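Local coordinates for protein beta-hexosaminidase LpqI (Mycobacterium tuberculosis H37Rv, PDB 6GFV) that cleaves terminal beta-1,4-linked N-acetylglucosamine from peptidoglycan fragments, as a family 3 glycoside hydrolase that takes part in cell wall recycling, at residues A[5-9]-A[10-14]; A[56-59]-A[60-64]; A[280-283]-A[284-288]; A[314-318]-A[319-323]. All coordinates share one frame; numbering follows the deposited sequence.

In the fold
Four short local turns mark loops and helix ends of a TIM-barrel-type hydrolase. Contact 1 lies in the loop ahead of helix 18-23, where the disulfide of C6 with C343 joins the two ends of the chain. Contact 2 follows strand 47-50 and leads into helix 62-69. Contact 3 starts helix 282-292, and contact 4 turns the chain from helix 305-317 into helix 323-337. All four are local and come in series, none nested in another or crossing it. Contacts 3 and 4 touch through L287, which packs on A315 and E320, whereas contacts 2 and 4 lie about 37 Å apart between centres.

Contact 1: A[5-9]-A[10-14]; sequences SCAEP and AGIPA
I12 leans back over the turn toward A7, and its CD1 stops 4.3 Å from A7 CB. The branch that makes this reach, CG1, stands beside the backbone N (chi1 -70°) and thereby runs alongside the peptide oxygens it has to pass, at 3.5 Å from E8 O. E8 takes another course. Its CG sits between the backbone N and the carbonyl carbon (chi1 73°), and the extended chain beyond it carries the carboxylate toward A10, where one water accepts from A10 N and gives a weak bond to E8 OE1. The P9 ring, in contrast, is directed mainly away from residues 10-14 and packs on A334 and T335 of helix 323-337, while P13 reaches D327 and V331 of the same helix.

Beneath these side chains run the backbone bonds of the turn. G11 N gives its hydrogen to E8 O at 2.8 Å, and I12 N gives its own to P9 O at 3.1 Å, two successive three-residue steps that make a 3-10 turn. Just upstream, S5 OG accepts from A7 N at 3.0 Å, an ST turn beside the disulfide-bonded C6. The chemistry is thus divided: apolar groups, above all the buried I12, line the inner side, and the exposed E8 carboxylate is linked to the turn only loosely, by a weak bond to the water that A10 N holds.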
loop_
_atom_site.group_PDB
_atom_site.type_symbol
_atom_site.label_atom_id
_atom_site.label_comp_id
_atom_site.label_asym_id
_atom_site.label_seq_id
_atom_site.Cartn_x
_atom_site.Cartn_y
_atom_site.Cartn_z
ATOM N N SER A 5 -8.448 14.503 -17.537
ATOM C CA SER A 5 -8.111 15.915 -17.401
ATOM C C SER A 5 -6.612 16.168 -17.352
ATOM O O SER A 5 -5.840 15.308 -16.953
ATOM C CB SER A 5 -8.744 16.495 -16.140
ATOM O OG SER A 5 -8.216 17.785 -15.882
ATOM N N CYS A 6 -6.222 17.381 -17.725
ATOM C CA CYS A 6 -4.831 17.802 -17.717
ATOM C C CYS A 6 -4.497 18.739 -16.543
ATOM O O CYS A 6 -3.368 19.207 -16.434
ATOM C CB CYS A 6 -4.480 18.490 -19.046
ATOM S SG CYS A 6 -4.357 17.374 -20.497
ATOM N N ALA A 7 -5.477 19.017 -15.683
ATOM C CA ALA A 7 -5.272 19.830 -14.485
ATOM C C ALA A 7 -4.136 19.286 -13.629
ATOM O O ALA A 7 -3.934 18.084 -13.575
ATOM C CB ALA A 7 -6.540 19.891 -13.665
ATOM N N GLU A 8 -3.405 20.171 -12.958
ATOM C CA GLU A 8 -2.340 19.745 -12.048
ATOM C C GLU A 8 -2.949 19.077 -10.798
ATOM O O GLU A 8 -4.098 19.329 -10.465
ATOM C CB GLU A 8 -1.444 20.936 -11.668
ATOM C CG GLU A 8 -2.069 21.949 -10.709
ATOM C CD GLU A 8 -1.046 22.916 -10.103
ATOM O OE1 GLU A 8 0.155 22.571 -10.038
ATOM O OE2 GLU A 8 -1.449 24.024 -9.690
ATOM N N PRO A 9 -2.180 18.207 -10.117
ATOM C CA PRO A 9 -2.682 17.472 -8.951
ATOM C C PRO A 9 -3.394 18.329 -7.907
ATOM O O PRO A 9 -4.462 17.955 -7.466
ATOM C CB PRO A 9 -1.412 16.864 -8.365
ATOM C CG PRO A 9 -0.555 16.644 -9.530
ATOM C CD PRO A 9 -0.808 17.796 -10.456
ATOM N N ALA A 10 -2.816 19.458 -7.527
ATOM C CA ALA A 10 -3.426 20.317 -6.524
ATOM C C ALA A 10 -4.821 20.796 -6.935
ATOM O O ALA A 10 -5.628 21.169 -6.091
ATOM C CB ALA A 10 -2.524 21.508 -6.241
ATOM N N GLY A 11 -5.103 20.778 -8.230
ATOM C CA GLY A 11 -6.364 21.275 -8.727
ATOM C C GLY A 11 -7.373 20.194 -9.011
ATOM O O GLY A 11 -8.544 20.467 -9.209
ATOM N N ILE A 12 -6.913 18.952 -9.019
ATOM C CA ILE A 12 -7.781 17.826 -9.329
ATOM C C ILE A 12 -9.082 17.781 -8.505
ATOM O O ILE A 12 -10.125 17.456 -9.063
ATOM C CB ILE A 12 -7.017 16.502 -9.173
ATOM C CG1 ILE A 12 -5.983 16.370 -10.285
ATOM C CG2 ILE A 12 -7.958 15.315 -9.227
ATOM C CD1 ILE A 12 -6.592 16.137 -11.646
ATOM N N PRO A 13 -9.039 18.122 -7.194
ATOM C CA PRO A 13 -10.299 18.138 -6.438
ATOM C C PRO A 13 -11.411 19.015 -7.008
ATOM O O PRO A 13 -12.569 18.627 -6.875
ATOM C CB PRO A 13 -9.872 18.662 -5.075
ATOM C CG PRO A 13 -8.489 18.164 -4.922
ATOM C CD PRO A 13 -7.878 18.223 -6.287
ATOM N N ALA A 14 -11.078 20.151 -7.618
ATOM C CA ALA A 14 -12.094 21.043 -8.178
ATOM C C ALA A 14 -12.916 20.366 -9.271
ATOM O O ALA A 14 -14.034 20.777 -9.543
ATOM C CB ALA A 14 -11.455 22.315 -8.724
HETATM O O HOH W 1 0.107 20.060 -8.112
#

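Contact 2: A[56-59]-A[60-64]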
loop_
_atom_site.group_PDB
_atom_site.type_symbol
_atom_site.label_atom_id
_atom_site.label_comp_id
_atom_site.label_asym_id
_atom_site.label_seq_id
_atom_site.Cartn_x
_atom_site.Cartn_y
_atom_site.Cartn_z
ATOM N N LEU A 56 -5.727 -14.353 -13.496
ATOM C CA LEU A 56 -4.665 -13.680 -14.212
ATOM C C LEU A 56 -4.893 -13.493 -15.733
ATOM O O LEU A 56 -4.107 -12.806 -16.386
ATOM C CB LEU A 56 -3.358 -14.432 -13.981
ATOM C CG LEU A 56 -2.815 -14.499 -12.548
ATOM C CD1 LEU A 56 -1.457 -15.154 -12.546
ATOM C CD2 LEU A 56 -2.740 -13.113 -11.912
ATOM N N THR A 57 -5.936 -14.085 -16.306
ATOM C CA THR A 57 -6.236 -13.824 -17.720
ATOM C C THR A 57 -6.718 -12.399 -17.909
ATOM O O THR A 57 -6.867 -11.957 -19.033
ATOM C CB THR A 57 -7.308 -14.770 -18.333
ATOM O OG1 THR A 57 -8.539 -14.665 -17.616
ATOM C CG2 THR A 57 -6.832 -16.220 -18.352
ATOM N N ILE A 58 -6.946 -11.683 -16.812
ATOM C CA ILE A 58 -7.258 -10.257 -16.880
ATOM C C ILE A 58 -6.165 -9.498 -17.634
ATOM O O ILE A 58 -6.447 -8.470 -18.238
ATOM C CB ILE A 58 -7.462 -9.627 -15.444
ATOM C CG1 ILE A 58 -8.075 -8.229 -15.528
ATOM C CG2 ILE A 58 -6.167 -9.585 -14.652
ATOM C CD1 ILE A 58 -8.466 -7.617 -14.167
ATOM N N PHE A 59 -4.933 -10.017 -17.636
ATOM C CA PHE A 59 -3.830 -9.333 -18.310
ATOM C C PHE A 59 -3.843 -9.521 -19.836
ATOM O O PHE A 59 -3.100 -8.860 -20.550
ATOM C CB PHE A 59 -2.479 -9.788 -17.737
ATOM C CG PHE A 59 -2.206 -9.281 -16.323
ATOM C CD1 PHE A 59 -2.173 -7.921 -16.052
ATOM C CD2 PHE A 59 -1.987 -10.165 -15.288
ATOM C CE1 PHE A 59 -1.934 -7.450 -14.770
ATOM C CE2 PHE A 59 -1.749 -9.707 -14.005
ATOM C CZ PHE A 59 -1.723 -8.345 -13.744
ATOM N N ASP A 60 -4.709 -10.402 -20.332
ATOM C CA ASP A 60 -4.667 -10.783 -21.744
ATOM C C ASP A 60 -5.445 -9.856 -22.704
ATOM O O ASP A 60 -5.793 -10.244 -23.822
ATOM C CB ASP A 60 -5.178 -12.225 -21.893
ATOM C CG ASP A 60 -4.330 -13.235 -21.127
ATOM O OD1 ASP A 60 -3.123 -12.989 -20.935
ATOM O OD2 ASP A 60 -4.867 -14.290 -20.735
ATOM N N GLY A 61 -5.693 -8.623 -22.293
ATOM C CA GLY A 61 -6.372 -7.685 -23.160
ATOM C C GLY A 61 -7.457 -6.932 -22.440
ATOM O O GLY A 61 -7.747 -5.793 -22.786
ATOM N N ALA A 62 -8.050 -7.560 -21.431
ATOM C CA ALA A 62 -9.103 -6.924 -20.650
ATOM C C ALA A 62 -8.621 -5.661 -19.938
ATOM O O ALA A 62 -9.320 -4.656 -19.904
ATOM C CB ALA A 62 -9.667 -7.888 -19.628
ATOM N N LEU A 63 -7.433 -5.737 -19.358
ATOM C CA LEU A 63 -6.961 -4.685 -18.459
ATOM C C LEU A 63 -6.812 -3.345 -19.167
ATOM O O LEU A 63 -7.233 -2.329 -18.648
ATOM C CB LEU A 63 -5.632 -5.087 -17.808
ATOM C CG LEU A 63 -5.078 -4.111 -16.742
ATOM C CD1 LEU A 63 -6.109 -3.813 -15.624
ATOM C CD2 LEU A 63 -3.775 -4.627 -16.146
ATOM N N ALA A 64 -6.215 -3.344 -20.355
ATOM C CA ALA A 64 -5.960 -2.093 -21.075
ATOM C C ALA A 64 -7.239 -1.311 -21.375
ATOM O O ALA A 64 -7.251 -0.094 -21.285
ATOM C CB ALA A 64 -5.204 -2.363 -22.346
HETATM O O HOH W 2 -2.167 -13.914 -18.257
HETATM O O HOH W 3 -4.603 -5.874 -21.355
#
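F59 overlaps L63 obliquely, its CE1 3.6 Å from L63 CD2. The two side chains run side by side and point the same way. I58 CG2 covers one face of the ring, 4.2 Å above its plane and over the centre. L63 takes up its place by setting CG anti to the backbone N (chi1 -175°), and its CB meanwhile lies against I58 O. Further along, A62 CB sits 3.6 Å from I58 O, on the side of the turn that faces helix 33-43.

The polar half lies at the surface. D60 and T57 pass each other at a slant, and D60 OD2 comes to 3.3 Å from T57 CA, with T57 CB next, an approach to carbon and not to the threonine hydroxyl. D60 N closes the turn on T57 O at 3.0 Å, with a nearly straight N-H at 162°. A water gives one hydrogen to D60 OD1 and another to L56 O, linking the carboxylate to the preceding turn. L63 N reaches I58 O, five residues back, by a weak bond, and G61 between them has a positive phi (134°) that suits glycine.

Beyond these residues, F59 packs on I50, L89 and L92, and its side chain is about 7 Å from that of R88, a substrate-binding residue by similarity. Chemically, the junction from strand 47-50 to helix 62-69 therefore pairs an aromatic and aliphatic inner side with a hydrated acidic one.

Contact 3: A[280-283]-A[284-288]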
loop_
_atom_site.group_PDB
_atom_site.type_symbol
_atom_site.label_atom_id
_atom_site.label_comp_id
_atom_site.label_asym_id
_atom_site.label_seq_id
_atom_site.Cartn_x
_atom_site.Cartn_y
_atom_site.Cartn_z
ATOM N N PHE A 280 -14.137 -4.672 13.492
ATOM C CA PHE A 280 -14.814 -3.717 12.604
ATOM C C PHE A 280 -15.351 -4.341 11.312
ATOM O O PHE A 280 -14.692 -5.180 10.707
ATOM C CB PHE A 280 -13.866 -2.567 12.234
ATOM C CG PHE A 280 -13.254 -1.877 13.420
ATOM C CD1 PHE A 280 -13.923 -0.852 14.068
ATOM C CD2 PHE A 280 -12.001 -2.242 13.878
ATOM C CE1 PHE A 280 -13.360 -0.213 15.169
ATOM C CE2 PHE A 280 -11.438 -1.608 14.979
ATOM C CZ PHE A 280 -12.118 -0.590 15.620
ATOM N N GLY A 281 -16.545 -3.921 10.891
ATOM C CA GLY A 281 -17.040 -4.225 9.559
ATOM C C GLY A 281 -16.343 -3.338 8.540
ATOM O O GLY A 281 -15.727 -2.347 8.916
ATOM N N VAL A 282 -16.447 -3.658 7.251
ATOM C CA VAL A 282 -15.592 -3.000 6.262
ATOM C C VAL A 282 -15.816 -1.492 6.149
ATOM O O VAL A 282 -14.853 -0.730 6.181
ATOM C CB VAL A 282 -15.736 -3.625 4.860
ATOM C CG1 VAL A 282 -14.981 -2.783 3.827
ATOM C CG2 VAL A 282 -15.176 -5.031 4.864
ATOM N N SER A 283 -17.059 -1.042 6.037
ATOM C CA SER A 283 -17.266 0.398 5.874
ATOM C C SER A 283 -16.840 1.234 7.104
ATOM O O SER A 283 -16.475 2.407 6.968
ATOM C CB SER A 283 -18.724 0.687 5.515
ATOM O OG SER A 283 -19.592 0.310 6.556
ATOM N N GLU A 284 -16.869 0.636 8.293
ATOM C CA GLU A 284 -16.393 1.327 9.489
ATOM C C GLU A 284 -14.867 1.361 9.528
ATOM O O GLU A 284 -14.263 2.324 10.016
ATOM C CB GLU A 284 -16.930 0.669 10.761
ATOM C CG GLU A 284 -18.454 0.772 10.928
ATOM C CD GLU A 284 -18.979 2.209 11.024
ATOM O OE1 GLU A 284 -18.249 3.102 11.506
ATOM O OE2 GLU A 284 -20.141 2.444 10.623
ATOM N N ALA A 285 -14.242 0.309 9.022
ATOM C CA ALA A 285 -12.789 0.255 8.989
ATOM C C ALA A 285 -12.237 1.290 8.008
ATOM O O ALA A 285 -11.253 1.964 8.301
ATOM C CB ALA A 285 -12.314 -1.131 8.636
ATOM N N VAL A 286 -12.888 1.419 6.854
ATOM C CA VAL A 286 -12.473 2.377 5.846
ATOM C C VAL A 286 -12.560 3.796 6.403
ATOM O O VAL A 286 -11.624 4.580 6.247
ATOM C CB VAL A 286 -13.323 2.249 4.550
ATOM C CG1 VAL A 286 -13.112 3.454 3.640
ATOM C CG2 VAL A 286 -12.983 0.970 3.824
ATOM N N LEU A 287 -13.673 4.118 7.058
ATOM C CA LEU A 287 -13.844 5.427 7.687
ATOM C C LEU A 287 -12.716 5.722 8.692
ATOM O O LEU A 287 -12.158 6.796 8.689
ATOM C CB LEU A 287 -15.211 5.522 8.382
ATOM C CG LEU A 287 -15.551 6.818 9.138
ATOM C CD1 LEU A 287 -15.336 8.048 8.291
ATOM C CD2 LEU A 287 -16.991 6.789 9.644
ATOM N N ARG A 288 -12.395 4.754 9.539
ATOM C CA ARG A 288 -11.351 4.916 10.543
ATOM C C ARG A 288 -9.988 5.202 9.940
ATOM O O ARG A 288 -9.276 6.076 10.419
ATOM C CB ARG A 288 -11.263 3.670 11.429
ATOM C CG ARG A 288 -12.354 3.580 12.487
ATOM C CD ARG A 288 -12.100 4.530 13.644
ATOM N NE ARG A 288 -10.784 4.336 14.250
ATOM C CZ ARG A 288 -10.543 3.523 15.277
ATOM N NH1 ARG A 288 -11.527 2.819 15.829
ATOM N NH2 ARG A 288 -9.315 3.418 15.760
#
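V282 and V286 form the close-packed side of this first helical turn: their CG1 and CG2 methyls meet at 4.3 Å, and V286 CG2 also presses on V282 O. The backbone here is regular. V286 N bonds to V282 O at 3.0 Å and A285 N to G281 O at 3.0 Å, each donor lying almost in line with the carbonyl bond, as expected where a helix has settled.

A second patch of packing depends on side chains alone. F280, just before the helix, brings its CB to 4.2 Å from A285 CB and sends its ring out toward R288, whose chain bends at chi2 and chi3. R288 NH1 comes to 3.5 Å from F280 CZ, with the guanidinium and ring planes nearly perpendicular (88°). The charge itself is met by others: R288 NH2 forms a salt bridge with E238 and a hydrogen bond to L242 O. The solvent side belongs to G281 and E284. G281, exposed at the N-cap position, takes a weak bond on its carbonyl from E284 N, and the partly exposed E284 bends at chi2 and pairs through OE2 with R311.

The packed residues join the helix to two elements. V282 and V286 pack on W299 of strand 297-299, V286 adds A297, S283 and V286 touch V308, and L287 meets R311, so the start of helix 282-292 lies against both strand 297-299 and helix 305-317.

Contact 4: A[314-318]-A[319-323]; sequences QALRA and GELPM
A315 and E320 meet where helix 305-317 ends in a turn with glycine at the C' position, within the TIM-barrel-type domain of family 3 glycoside hydrolases. G319 is the first residue to leave helical geometry, and its positive phi (74°) turns the chain back over the last helical turn.

The hydrogen bonds across the turn centre on one oxygen. A315 O accepts from L321 N at 3.3 Å, six residues on, with the donor well above the carbonyl plane, and receives a weaker, bent bond from E320 N at 2.8 Å. Two amides beyond the helix thus converge on a single carbonyl of its last turn. The main-chain oxygen of E320 is taken by Q291 NE2 of helix 282-292.

Electrostatic pairing comes next. E320 extends beyond CG and brings its carboxylate back over the helix, OE2 lying 3.4 Å from A315 CA. Its partner in charge is R311, one helical turn earlier than A315, so that this salt bridge binds the turn to the helix it has just left.

Apolar packing completes the account. A315 CB lies 4.2 Å from L321 CB, and L321 goes on to touch Q291. L316 starts out away from the turn, but its far end swings round toward it, CD1 coming to 4.4 Å from M323 CE; the same leucine packs on L22 and M323 on K21, both of helix 18-23. Within the turn its nearest approach is made by the other methyl, with L316 CD2 at 3.4 Å from L321 O.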
loop_
_atom_site.group_PDB
_atom_site.type_symbol
_atom_site.label_atom_id
_atom_site.label_comp_id
_atom_site.label_asym_id
_atom_site.label_seq_id
_atom_site.Cartn_x
_atom_site.Cartn_y
_atom_site.Cartn_z
ATOM N N GLN A 314 -22.075 9.859 4.330
ATOM C CA GLN A 314 -22.692 10.182 5.620
ATOM C C GLN A 314 -21.719 10.915 6.534
ATOM O O GLN A 314 -22.072 11.918 7.144
ATOM C CB GLN A 314 -23.182 8.926 6.328
ATOM C CG GLN A 314 -24.340 8.235 5.659
ATOM C CD GLN A 314 -24.640 6.895 6.291
ATOM O OE1 GLN A 314 -24.208 6.614 7.409
ATOM N NE2 GLN A 314 -25.389 6.060 5.581
ATOM N N ALA A 315 -20.492 10.404 6.620
ATOM C CA ALA A 315 -19.477 10.986 7.482
ATOM C C ALA A 315 -19.167 12.424 7.075
ATOM O O ALA A 315 -18.878 13.265 7.910
ATOM C CB ALA A 315 -18.222 10.140 7.458
ATOM N N LEU A 316 -19.247 12.702 5.783
ATOM C CA LEU A 316 -18.986 14.043 5.284
ATOM C C LEU A 316 -20.070 15.010 5.733
ATOM O O LEU A 316 -19.770 16.128 6.121
ATOM C CB LEU A 316 -18.878 14.040 3.755
ATOM C CG LEU A 316 -17.523 13.679 3.151
ATOM C CD1 LEU A 316 -17.614 13.632 1.628
ATOM C CD2 LEU A 316 -16.491 14.673 3.578
ATOM N N ARG A 317 -21.323 14.571 5.704
ATOM C CA ARG A 317 -22.436 15.449 6.050
ATOM C C ARG A 317 -22.601 15.619 7.559
ATOM O O ARG A 317 -23.118 16.634 8.018
ATOM C CB ARG A 317 -23.744 14.929 5.437
ATOM C CG ARG A 317 -23.792 15.054 3.920
ATOM C CD ARG A 317 -25.148 14.687 3.353
ATOM N NE ARG A 317 -25.528 13.307 3.632
ATOM C CZ ARG A 317 -25.256 12.282 2.831
ATOM N NH1 ARG A 317 -24.599 12.482 1.700
ATOM N NH2 ARG A 317 -25.641 11.056 3.162
ATOM N N ALA A 318 -22.157 14.630 8.326
ATOM C CA ALA A 318 -22.273 14.680 9.775
ATOM C C ALA A 318 -21.014 15.251 10.423
ATOM O O ALA A 318 -20.926 15.357 11.643
ATOM C CB ALA A 318 -22.563 13.305 10.322
ATOM N N GLY A 319 -20.039 15.618 9.604
ATOM C CA GLY A 319 -18.801 16.175 10.110
ATOM C C GLY A 319 -17.853 15.188 10.772
ATOM O O GLY A 319 -16.954 15.594 11.497
ATOM N N GLU A 320 -18.041 13.895 10.534
ATOM C CA GLU A 320 -17.120 12.900 11.084
ATOM C C GLU A 320 -15.808 12.905 10.322
ATOM O O GLU A 320 -14.808 12.371 10.784
ATOM C CB GLU A 320 -17.710 11.493 11.017
ATOM C CG GLU A 320 -19.003 11.283 11.749
ATOM C CD GLU A 320 -19.568 9.920 11.455
ATOM O OE1 GLU A 320 -19.160 8.952 12.126
ATOM O OE2 GLU A 320 -20.400 9.819 10.536
ATOM N N LEU A 321 -15.846 13.458 9.116
ATOM C CA LEU A 321 -14.674 13.544 8.265
ATOM C C LEU A 321 -14.755 14.862 7.513
ATOM O O LEU A 321 -15.744 15.129 6.845
ATOM C CB LEU A 321 -14.611 12.340 7.313
ATOM C CG LEU A 321 -13.491 12.154 6.295
ATOM C CD1 LEU A 321 -12.263 11.520 6.914
ATOM C CD2 LEU A 321 -13.988 11.310 5.138
ATOM N N PRO A 322 -13.732 15.713 7.653
ATOM C CA PRO A 322 -13.760 17.022 6.992
ATOM C C PRO A 322 -13.252 16.966 5.546
ATOM O O PRO A 322 -12.376 16.163 5.235
ATOM C CB PRO A 322 -12.841 17.871 7.872
ATOM C CG PRO A 322 -11.871 16.895 8.427
ATOM C CD PRO A 322 -12.583 15.575 8.562
ATOM N N MET A 323 -13.797 17.812 4.681
ATOM C CA MET A 323 -13.466 17.763 3.265
ATOM C C MET A 323 -11.999 18.099 3.024
ATOM O O MET A 323 -11.389 17.572 2.098
ATOM C CB MET A 323 -14.359 18.708 2.464
ATOM C CG MET A 323 -14.138 18.634 0.955
ATOM S SD MET A 323 -14.862 17.161 0.205
ATOM C CE MET A 323 -16.588 17.618 0.172
#